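Local coordinates for viral CASP8 and FADD-like apoptosis regulator (Molluscum contagiosum virus subtype 1, PDB 2BBR), which blocks death-receptor-induced apoptosis by interfering with caspase-8 recruitment and activation at the death-inducing signalling complex, and suppresses NF-kappa-B activation in the host, at residues 57-62 with 89-94; 31-36 with 95-100; 121-126 with 144-149; 113-118 with 134-139. One frame throughout, in Å; residues are numbered along the deposited sequence.

The four contacts run from the first death effector domain, across its junction with the second, into the second. Contact 1 ties helix 57-66 to the loop between helices 81-85 and 95-104, and contact 2 ties helix 95-104 to the loop after helix 22-31. Their centres lie about 11 Å apart and are joined by the salt bridge from K98 NZ to E62 OE2 (2.8 Å), beside an azide held by R95 and K98. R97 NH1 of contact 2 reaches E144 OE2 of contact 3 at 2.6 Å. Contacts 3 and 4, with centres about 11 Å apart, both join helices 109-122 and 136-145; contact 4 meets contact 2 where F136 CE2 packs on M100 O (3.3 Å).

Contact 1 of 4, residues 57-62 with 89-94; sequences LAALVE and GTSFLT
E62 reaches from helix 57-66 to segment 89-94 and meets it at its base and at its carboxylate. At the base, CB packs against L93 CD1 at 3.5 Å; chi1 of -73° sets CG anti to the carbonyl carbon, and chi2 of -160° continues the chain outward. The carboxylate then divides its oxygens. OE1 accepts from S91 OG at 2.6 Å, met on the anti side, while OE2 takes the N-H of G89 at 2.8 Å in a nearly straight bond that arrives from above the carboxylate plane. OE2 also forms a salt bridge with K98, and a water lies within hydrogen-bonding distance of E62 OE1 and L93 O and accepts from S91 N. The S91 hydroxyl in turn accepts from L93 N at 3.3 Å, which makes residues 91-93 an ST turn. This turn belongs to the loop between helices 81-85 and 95-104. Beside the polar cluster the helix presents two small residues. A59 CA lies 3.6 Å from S91 CB, and A59 CB approaches F92 CE2 obliquely. A58 CB touches T90 OG1 at 3.4 Å, a hydroxyl that is hydrogen-bonded to L87 O.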
# COMPACT_ATOMS: atom_id res chain seq x y z
N LEU A 57 4.41 11.93 12.04
CA LEU A 57 5.22 12.56 11.01
C LEU A 57 5.78 11.45 10.12
O LEU A 57 5.72 11.53 8.89
CB LEU A 57 6.37 13.34 11.66
CG LEU A 57 7.48 13.96 10.81
CD1 LEU A 57 8.43 12.89 10.32
CD2 LEU A 57 6.87 14.71 9.65
N ALA A 58 6.29 10.40 10.75
CA ALA A 58 6.85 9.27 10.02
C ALA A 58 5.84 8.63 9.08
O ALA A 58 6.16 8.32 7.94
CB ALA A 58 7.39 8.23 11.01
N ALA A 59 4.62 8.42 9.57
CA ALA A 59 3.58 7.81 8.74
C ALA A 59 3.30 8.63 7.48
O ALA A 59 3.24 8.09 6.38
CB ALA A 59 2.30 7.63 9.54
N LEU A 60 3.13 9.93 7.66
CA LEU A 60 2.86 10.81 6.52
C LEU A 60 4.03 10.84 5.55
O LEU A 60 3.84 10.82 4.34
CB LEU A 60 2.55 12.23 7.01
CG LEU A 60 1.15 12.49 7.58
CD1 LEU A 60 0.10 12.24 6.50
CD2 LEU A 60 0.91 11.60 8.78
N VAL A 61 5.25 10.89 6.08
CA VAL A 61 6.43 10.91 5.24
C VAL A 61 6.50 9.62 4.42
O VAL A 61 6.79 9.65 3.22
CB VAL A 61 7.70 11.10 6.10
CG1 VAL A 61 8.95 10.77 5.30
CG2 VAL A 61 7.77 12.54 6.59
N GLU A 62 6.22 8.48 5.05
CA GLU A 62 6.24 7.21 4.33
C GLU A 62 5.17 7.19 3.25
O GLU A 62 5.42 6.72 2.13
CB GLU A 62 6.01 6.04 5.28
CG GLU A 62 7.19 5.73 6.18
CD GLU A 62 7.13 4.32 6.72
OE1 GLU A 62 6.63 4.14 7.85
OE2 GLU A 62 7.57 3.40 6.01
N GLY A 89 9.73 2.39 7.40
CA GLY A 89 9.66 1.29 8.34
C GLY A 89 9.52 1.70 9.80
O GLY A 89 9.70 0.86 10.68
N THR A 90 9.20 2.96 10.06
CA THR A 90 9.07 3.42 11.44
C THR A 90 7.67 3.88 11.85
O THR A 90 7.52 4.63 12.81
CB THR A 90 10.07 4.57 11.75
OG1 THR A 90 9.69 5.75 11.03
CG2 THR A 90 11.49 4.17 11.37
N SER A 91 6.65 3.44 11.12
CA SER A 91 5.27 3.80 11.45
C SER A 91 4.41 2.55 11.38
O SER A 91 4.92 1.45 11.23
CB SER A 91 4.74 4.86 10.48
OG SER A 91 4.41 4.30 9.22
N PHE A 92 3.09 2.73 11.48
CA PHE A 92 2.18 1.59 11.44
C PHE A 92 2.17 0.90 10.07
O PHE A 92 1.82 -0.27 9.96
CB PHE A 92 0.76 2.04 11.78
CG PHE A 92 0.04 2.71 10.65
CD1 PHE A 92 -0.74 1.97 9.76
CD2 PHE A 92 0.17 4.08 10.44
CE1 PHE A 92 -1.37 2.58 8.69
CE2 PHE A 92 -0.46 4.70 9.37
CZ PHE A 92 -1.23 3.95 8.49
N LEU A 93 2.55 1.63 9.03
CA LEU A 93 2.54 1.07 7.68
C LEU A 93 3.35 -0.22 7.59
O LEU A 93 4.45 -0.32 8.14
CB LEU A 93 3.06 2.09 6.67
CG LEU A 93 2.18 3.34 6.54
CD1 LEU A 93 2.95 4.44 5.84
CD2 LEU A 93 0.89 3.01 5.79
N THR A 94 2.81 -1.20 6.88
CA THR A 94 3.49 -2.48 6.74
C THR A 94 4.19 -2.63 5.40
O THR A 94 3.80 -2.02 4.40
CB THR A 94 2.51 -3.65 6.91
OG1 THR A 94 1.53 -3.60 5.86
CG2 THR A 94 1.80 -3.56 8.26
O HOH W 1 6.59 1.57 8.54

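Contact 2 of 4, residues 31-36 with 95-100; sequences LCHDAA and RYRKLM. With AZI (azide ion), chain B.
R97 loses more surface in this contact than any other residue, and its guanidinium takes the carboxylate of D34 side-on with two nitrogens. NE donates to D34 OD2 at 2.9 Å, almost straight at 171° and within the guanidinium plane; NH2 donates to OD1, also at 2.9 Å but more bent. The two side chains come tip to tip, yet the pair is not coplanar: carboxylate and guanidinium are turned 49° apart, and NE comes to OD2 from above the carboxylate plane. A bend at chi2 (-86°) places CD of R97 on its way to the loop. H33 CB lies over the centre of one guanidinium face and Y96 CE2 over the centre of the opposite one, so the flat group is sandwiched. NH2 also lies at the edge of the H33 ring, 3.5 Å from CD2.

L31, with the next largest share, supplies the apolar half. Its CD2 rests on the helix backbone at R97 O (3.7 Å) and touches CB of R97 and CG of K98. The contact thus sets the end of helix 22-31 in the first death effector domain against helix 95-104 of the second. At the start of that helix, R95 NH1 donates to N3 of an azide, probably from the crystallisation liquor; K98 NZ, held mainly by its salt bridge to E62, bonds weakly to N2.

R97 NH1 makes a salt bridge to a second acid, E144. One buried arginine between two carboxylates, from the loop after helix 22-31 and from helix 136-145, probably keeps its positive charge and couples both domains electrostatically.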
# COMPACT_ATOMS: atom_id res chain seq x y z
N LEU A 31 -3.27 1.69 1.75
CA LEU A 31 -2.23 1.66 2.78
C LEU A 31 -2.83 1.67 4.18
O LEU A 31 -2.25 1.11 5.12
CB LEU A 31 -1.28 2.86 2.63
CG LEU A 31 -0.30 2.85 1.45
CD1 LEU A 31 0.48 4.15 1.45
CD2 LEU A 31 0.64 1.65 1.56
N CYS A 32 -3.99 2.31 4.32
CA CYS A 32 -4.68 2.41 5.60
C CYS A 32 -5.74 1.34 5.80
O CYS A 32 -6.51 1.41 6.75
CB CYS A 32 -5.36 3.78 5.72
SG CYS A 32 -4.26 5.20 5.64
N HIS A 33 -5.77 0.34 4.92
CA HIS A 33 -6.78 -0.70 4.99
C HIS A 33 -6.93 -1.42 6.32
O HIS A 33 -8.06 -1.65 6.78
CB HIS A 33 -6.54 -1.73 3.88
CG HIS A 33 -7.67 -2.70 3.70
ND1 HIS A 33 -8.88 -2.35 3.15
CD2 HIS A 33 -7.77 -4.02 4.03
CE1 HIS A 33 -9.68 -3.41 3.14
NE2 HIS A 33 -9.03 -4.43 3.67
N ASP A 34 -5.82 -1.79 6.95
CA ASP A 34 -5.87 -2.51 8.22
C ASP A 34 -6.20 -1.61 9.41
O ASP A 34 -6.97 -1.99 10.29
CB ASP A 34 -4.54 -3.20 8.50
CG ASP A 34 -4.11 -4.11 7.37
OD1 ASP A 34 -4.91 -4.99 6.99
OD2 ASP A 34 -2.98 -3.94 6.87
N ALA A 35 -5.61 -0.42 9.43
CA ALA A 35 -5.83 0.52 10.53
C ALA A 35 -7.14 1.29 10.47
O ALA A 35 -7.75 1.56 11.51
CB ALA A 35 -4.66 1.49 10.61
N ALA A 36 -7.58 1.64 9.27
CA ALA A 36 -8.82 2.39 9.10
C ALA A 36 -9.86 1.59 8.33
O ALA A 36 -10.12 1.85 7.15
CB ALA A 36 -8.53 3.70 8.37
N ARG A 95 5.24 -3.44 5.39
CA ARG A 95 5.97 -3.71 4.17
C ARG A 95 5.02 -4.33 3.15
O ARG A 95 5.11 -4.05 1.95
CB ARG A 95 7.15 -4.64 4.46
CG ARG A 95 7.86 -5.18 3.23
CD ARG A 95 8.34 -4.10 2.27
NE ARG A 95 9.14 -4.71 1.21
CZ ARG A 95 9.44 -4.12 0.06
NH1 ARG A 95 9.01 -2.89 -0.19
NH2 ARG A 95 10.16 -4.77 -0.84
N TYR A 96 4.10 -5.16 3.62
CA TYR A 96 3.13 -5.80 2.73
C TYR A 96 2.34 -4.77 1.92
O TYR A 96 2.30 -4.82 0.69
CB TYR A 96 2.15 -6.67 3.53
CG TYR A 96 0.96 -7.15 2.73
CD1 TYR A 96 1.12 -8.00 1.63
CD2 TYR A 96 -0.33 -6.73 3.05
CE1 TYR A 96 0.03 -8.42 0.88
CE2 TYR A 96 -1.43 -7.15 2.30
CZ TYR A 96 -1.24 -7.99 1.22
OH TYR A 96 -2.32 -8.41 0.48
N ARG A 97 1.72 -3.81 2.60
CA ARG A 97 0.92 -2.80 1.92
C ARG A 97 1.76 -1.88 1.04
O ARG A 97 1.37 -1.56 -0.09
CB ARG A 97 0.14 -1.96 2.94
CG ARG A 97 -0.82 -2.74 3.82
CD ARG A 97 -2.18 -2.93 3.18
NE ARG A 97 -3.02 -3.83 3.96
CZ ARG A 97 -3.92 -4.65 3.42
NH1 ARG A 97 -4.08 -4.65 2.10
NH2 ARG A 97 -4.60 -5.48 4.19
N LYS A 98 2.90 -1.44 1.55
CA LYS A 98 3.76 -0.56 0.77
C LYS A 98 4.27 -1.26 -0.48
O LYS A 98 4.30 -0.66 -1.57
CB LYS A 98 4.92 -0.06 1.63
CG LYS A 98 4.47 0.91 2.73
CD LYS A 98 5.63 1.40 3.58
CE LYS A 98 6.12 0.34 4.55
NZ LYS A 98 7.39 0.75 5.21
N LEU A 99 4.66 -2.52 -0.35
CA LEU A 99 5.15 -3.29 -1.49
C LEU A 99 4.08 -3.44 -2.56
O LEU A 99 4.36 -3.29 -3.74
CB LEU A 99 5.63 -4.67 -1.04
CG LEU A 99 6.08 -5.63 -2.15
CD1 LEU A 99 7.18 -5.00 -2.98
CD2 LEU A 99 6.57 -6.93 -1.53
N MET A 100 2.86 -3.75 -2.14
CA MET A 100 1.78 -3.91 -3.11
C MET A 100 1.54 -2.62 -3.89
O MET A 100 1.30 -2.66 -5.10
CB MET A 100 0.49 -4.36 -2.41
CG MET A 100 0.56 -5.78 -1.84
SD MET A 100 1.00 -7.05 -3.06
CE MET A 100 2.65 -7.45 -2.53
N1 AZI B . 9.61 1.05 2.91
N2 AZI B . 8.89 0.28 2.41
N3 AZI B . 8.23 -0.52 1.87

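Contact 3 of 4, residues 121-126 with 144-149; sequences NLNPSL and ENVGLV
Apolar packing carries most of this contact, and L126 is at its centre. The L126 and V146 side chains are set at a slant to each other, and CD2 of L126 lies 3.8 Å from both CG1 and CG2, so one methyl meets the fork of the valine. The other branch, CD1, faces L148 CD1 at a looser 4.2 Å. L148 CD1 also reaches N123 CB at 4.2 Å and so touches both N123 and L126.

N123 adds a mixed contact, its amide end meeting V146 tip to tip with ND2 4.1 Å from CG2. This is van der Waals contact of a polar group with a methyl.

Both segments are places where a helix of the second death effector domain stops, within the six-helix bundle of the death-fold superfamily. Helix 136-145 closes in a Schellman motif: G147, at positive phi, is the C-prime residue, with L148 N bonded to L143 O and G147 N to E144 O. That turn carries V146 and L148 to the facing segment.

The hydrogen bonds serve the turns rather than the join between the segments. N123 is the first residue past helix 109-122, and its OD1 accepts from S125 N at 2.9 Å, forming an Asx turn, while N123 O accepts from L126 N at 3.0 Å. L126 and L148 both continue onto L143 of helix 136-145.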
# COMPACT_ATOMS: atom_id res chain seq x y z
N ASN A 121 -9.77 -16.47 -13.48
CA ASN A 121 -9.70 -17.85 -13.96
C ASN A 121 -9.41 -18.76 -12.78
O ASN A 121 -9.91 -19.89 -12.72
CB ASN A 121 -8.60 -18.00 -15.02
CG ASN A 121 -9.04 -17.54 -16.39
OD1 ASN A 121 -10.21 -17.70 -16.77
ND2 ASN A 121 -8.12 -16.96 -17.15
N LEU A 122 -8.61 -18.28 -11.83
CA LEU A 122 -8.29 -19.06 -10.64
C LEU A 122 -9.54 -19.18 -9.77
O LEU A 122 -9.82 -20.24 -9.21
CB LEU A 122 -7.19 -18.38 -9.82
CG LEU A 122 -5.74 -18.54 -10.29
CD1 LEU A 122 -4.82 -17.72 -9.39
CD2 LEU A 122 -5.36 -20.01 -10.25
N ASN A 123 -10.27 -18.07 -9.66
CA ASN A 123 -11.49 -18.03 -8.86
C ASN A 123 -12.51 -17.14 -9.57
O ASN A 123 -12.50 -15.92 -9.42
CB ASN A 123 -11.20 -17.46 -7.47
CG ASN A 123 -12.40 -17.52 -6.55
OD1 ASN A 123 -13.54 -17.44 -6.99
ND2 ASN A 123 -12.14 -17.66 -5.25
N PRO A 124 -13.43 -17.75 -10.34
CA PRO A 124 -14.46 -17.02 -11.08
C PRO A 124 -15.33 -16.10 -10.22
O PRO A 124 -15.95 -15.17 -10.74
CB PRO A 124 -15.26 -18.13 -11.75
CG PRO A 124 -15.10 -19.28 -10.81
CD PRO A 124 -13.64 -19.21 -10.47
N SER A 125 -15.38 -16.36 -8.92
CA SER A 125 -16.18 -15.54 -8.01
C SER A 125 -15.67 -14.10 -7.96
O SER A 125 -16.41 -13.17 -7.62
CB SER A 125 -16.16 -16.13 -6.60
OG SER A 125 -16.63 -17.46 -6.59
N LEU A 126 -14.40 -13.91 -8.31
CA LEU A 126 -13.78 -12.59 -8.29
C LEU A 126 -14.26 -11.66 -9.39
O LEU A 126 -14.04 -10.45 -9.33
CB LEU A 126 -12.26 -12.74 -8.38
CG LEU A 126 -11.59 -13.41 -7.18
CD1 LEU A 126 -10.12 -13.62 -7.46
CD2 LEU A 126 -11.79 -12.55 -5.94
N GLU A 144 -7.44 -10.76 -1.31
CA GLU A 144 -7.41 -10.86 0.14
C GLU A 144 -8.78 -11.25 0.68
O GLU A 144 -8.90 -12.08 1.58
CB GLU A 144 -7.06 -9.52 0.79
CG GLU A 144 -5.60 -9.16 0.87
CD GLU A 144 -5.40 -7.85 1.61
OE1 GLU A 144 -6.07 -7.64 2.64
OE2 GLU A 144 -4.57 -7.04 1.16
N ASN A 145 -9.81 -10.64 0.12
CA ASN A 145 -11.16 -10.87 0.60
C ASN A 145 -11.70 -12.28 0.44
O ASN A 145 -12.65 -12.65 1.14
CB ASN A 145 -12.12 -9.83 -0.01
CG ASN A 145 -11.84 -8.43 0.51
OD1 ASN A 145 -11.22 -8.26 1.56
ND2 ASN A 145 -12.31 -7.41 -0.21
N VAL A 146 -11.11 -13.06 -0.46
CA VAL A 146 -11.54 -14.45 -0.63
C VAL A 146 -10.48 -15.40 -0.07
O VAL A 146 -10.58 -16.62 -0.22
CB VAL A 146 -11.81 -14.80 -2.11
CG1 VAL A 146 -12.94 -13.94 -2.65
CG2 VAL A 146 -10.56 -14.63 -2.95
N GLY A 147 -9.46 -14.83 0.58
CA GLY A 147 -8.42 -15.64 1.19
C GLY A 147 -7.29 -16.16 0.32
O GLY A 147 -6.55 -17.04 0.75
N LEU A 148 -7.14 -15.62 -0.89
CA LEU A 148 -6.07 -16.08 -1.76
C LEU A 148 -4.71 -15.50 -1.40
O LEU A 148 -3.67 -16.11 -1.68
CB LEU A 148 -6.41 -15.79 -3.23
CG LEU A 148 -7.38 -16.81 -3.83
CD1 LEU A 148 -7.87 -16.34 -5.19
CD2 LEU A 148 -6.69 -18.16 -3.96
N VAL A 149 -4.70 -14.31 -0.80
CA VAL A 149 -3.47 -13.68 -0.36
C VAL A 149 -3.72 -13.00 0.99
O VAL A 149 -4.87 -12.74 1.36
CB VAL A 149 -2.94 -12.60 -1.34
CG1 VAL A 149 -2.71 -13.20 -2.71
CG2 VAL A 149 -3.90 -11.44 -1.42

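Contact 4 of 4, residues 113-118 with 134-139; sequences RALRLF and SRFVEL
L139 points from helix 136-145 at the neighbouring helix 109-122 and sets CD2 3.8 Å from L115 CB, near the backbone. The CD2 methyl also comes within 4.3 Å of R116 N. L115 sends its own tip elsewhere: its side chain slants across F136, with CD1 4.2 Å from CE1 of the ring, so L115 meets L139 at its base and F136 at its end. F136 and L139 lie in the first turn of helix 136-145, and the contact is a buried interface between consecutive long helices of the death-fold bundle of the second death effector domain. L107 touches L115 and F136, while M160 and L161 of helix 155-163 also pack on L115.

R116 runs toward the residues before helix 136-145. Its CD lies 3.8 Å from S134 CB. A bend at chi3 (-56°) places NE, and beyond it NH1 comes to S134 O at 3.1 Å; the N-H...O angle of 128° marks this as a weak hydrogen bond. R113 CA, one turn back in the helix of R116, lies over one face of its guanidinium, toward the rim. The S134 hydroxyl is bonded to S131 N, and the backbone N of R135, the N-cap residue, donates to E138 OE2 at 2.8 Å.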
# COMPACT_ATOMS: atom_id res chain seq x y z
N ARG A 113 -4.53 -5.86 -16.72
CA ARG A 113 -5.68 -6.56 -17.29
C ARG A 113 -5.42 -8.07 -17.28
O ARG A 113 -6.29 -8.85 -16.92
CB ARG A 113 -5.94 -6.09 -18.72
CG ARG A 113 -7.02 -6.88 -19.45
CD ARG A 113 -6.91 -6.66 -20.95
NE ARG A 113 -5.54 -6.85 -21.40
CZ ARG A 113 -4.86 -7.98 -21.28
NH1 ARG A 113 -5.43 -9.05 -20.73
NH2 ARG A 113 -3.60 -8.05 -21.70
N ALA A 114 -4.22 -8.47 -17.68
CA ALA A 114 -3.87 -9.89 -17.71
C ALA A 114 -3.97 -10.48 -16.31
O ALA A 114 -4.48 -11.58 -16.13
CB ALA A 114 -2.46 -10.08 -18.27
N LEU A 115 -3.49 -9.74 -15.31
CA LEU A 115 -3.52 -10.22 -13.94
C LEU A 115 -4.95 -10.39 -13.45
O LEU A 115 -5.27 -11.37 -12.77
CB LEU A 115 -2.77 -9.25 -13.02
CG LEU A 115 -1.25 -9.20 -13.24
CD1 LEU A 115 -0.66 -8.08 -12.41
CD2 LEU A 115 -0.63 -10.54 -12.86
N ARG A 116 -5.82 -9.44 -13.79
CA ARG A 116 -7.22 -9.54 -13.37
C ARG A 116 -7.85 -10.78 -13.99
O ARG A 116 -8.65 -11.47 -13.35
CB ARG A 116 -8.01 -8.29 -13.79
CG ARG A 116 -7.61 -7.02 -13.05
CD ARG A 116 -8.65 -5.92 -13.28
NE ARG A 116 -8.86 -5.66 -14.70
CZ ARG A 116 -8.34 -4.63 -15.36
NH1 ARG A 116 -7.59 -3.74 -14.73
NH2 ARG A 116 -8.57 -4.50 -16.66
N LEU A 117 -7.49 -11.07 -15.24
CA LEU A 117 -8.02 -12.24 -15.92
C LEU A 117 -7.49 -13.52 -15.28
O LEU A 117 -8.23 -14.49 -15.12
CB LEU A 117 -7.65 -12.20 -17.41
CG LEU A 117 -8.24 -11.02 -18.19
CD1 LEU A 117 -7.85 -11.12 -19.66
CD2 LEU A 117 -9.76 -11.01 -18.06
N PHE A 118 -6.21 -13.53 -14.90
CA PHE A 118 -5.62 -14.70 -14.25
C PHE A 118 -6.37 -14.97 -12.95
O PHE A 118 -6.68 -16.12 -12.62
CB PHE A 118 -4.14 -14.49 -13.90
CG PHE A 118 -3.23 -14.34 -15.08
CD1 PHE A 118 -3.58 -14.82 -16.34
CD2 PHE A 118 -1.99 -13.73 -14.93
CE1 PHE A 118 -2.71 -14.69 -17.42
CE2 PHE A 118 -1.11 -13.61 -16.00
CZ PHE A 118 -1.47 -14.09 -17.25
N SER A 134 -10.61 -1.66 -12.44
CA SER A 134 -9.97 -2.03 -11.18
C SER A 134 -8.47 -1.81 -11.16
O SER A 134 -7.75 -2.28 -12.04
CB SER A 134 -10.26 -3.50 -10.85
OG SER A 134 -11.64 -3.72 -10.63
N ARG A 135 -7.99 -1.10 -10.14
CA ARG A 135 -6.57 -0.83 -9.97
C ARG A 135 -5.89 -2.06 -9.36
O ARG A 135 -6.57 -2.96 -8.85
CB ARG A 135 -6.37 0.35 -9.00
CG ARG A 135 -7.08 1.64 -9.37
CD ARG A 135 -6.72 2.74 -8.38
NE ARG A 135 -7.23 4.05 -8.75
CZ ARG A 135 -8.47 4.47 -8.52
NH1 ARG A 135 -9.34 3.69 -7.90
NH2 ARG A 135 -8.84 5.68 -8.91
N PHE A 136 -4.56 -2.09 -9.39
CA PHE A 136 -3.84 -3.22 -8.81
C PHE A 136 -4.17 -3.36 -7.32
O PHE A 136 -4.38 -4.48 -6.83
CB PHE A 136 -2.33 -3.06 -8.97
CG PHE A 136 -1.53 -4.22 -8.43
CD1 PHE A 136 -1.55 -5.45 -9.08
CD2 PHE A 136 -0.80 -4.09 -7.26
CE1 PHE A 136 -0.83 -6.53 -8.56
CE2 PHE A 136 -0.08 -5.16 -6.74
CZ PHE A 136 -0.10 -6.39 -7.39
N VAL A 137 -4.24 -2.25 -6.59
CA VAL A 137 -4.55 -2.36 -5.16
C VAL A 137 -5.94 -2.93 -4.95
O VAL A 137 -6.19 -3.61 -3.96
CB VAL A 137 -4.45 -0.99 -4.42
CG1 VAL A 137 -2.99 -0.56 -4.35
CG2 VAL A 137 -5.30 0.06 -5.11
N GLU A 138 -6.84 -2.68 -5.89
CA GLU A 138 -8.18 -3.22 -5.78
C GLU A 138 -8.15 -4.73 -6.07
O GLU A 138 -8.90 -5.50 -5.47
CB GLU A 138 -9.13 -2.45 -6.69
CG GLU A 138 -9.42 -1.05 -6.13
CD GLU A 138 -9.98 -0.05 -7.13
OE1 GLU A 138 -10.40 1.04 -6.70
OE2 GLU A 138 -9.99 -0.35 -8.34
N LEU A 139 -7.27 -5.14 -6.98
CA LEU A 139 -7.11 -6.56 -7.29
C LEU A 139 -6.56 -7.26 -6.03
O LEU A 139 -7.02 -8.34 -5.66
CB LEU A 139 -6.14 -6.76 -8.45
CG LEU A 139 -5.66 -8.18 -8.72
CD1 LEU A 139 -6.84 -9.09 -9.02
CD2 LEU A 139 -4.68 -8.18 -9.89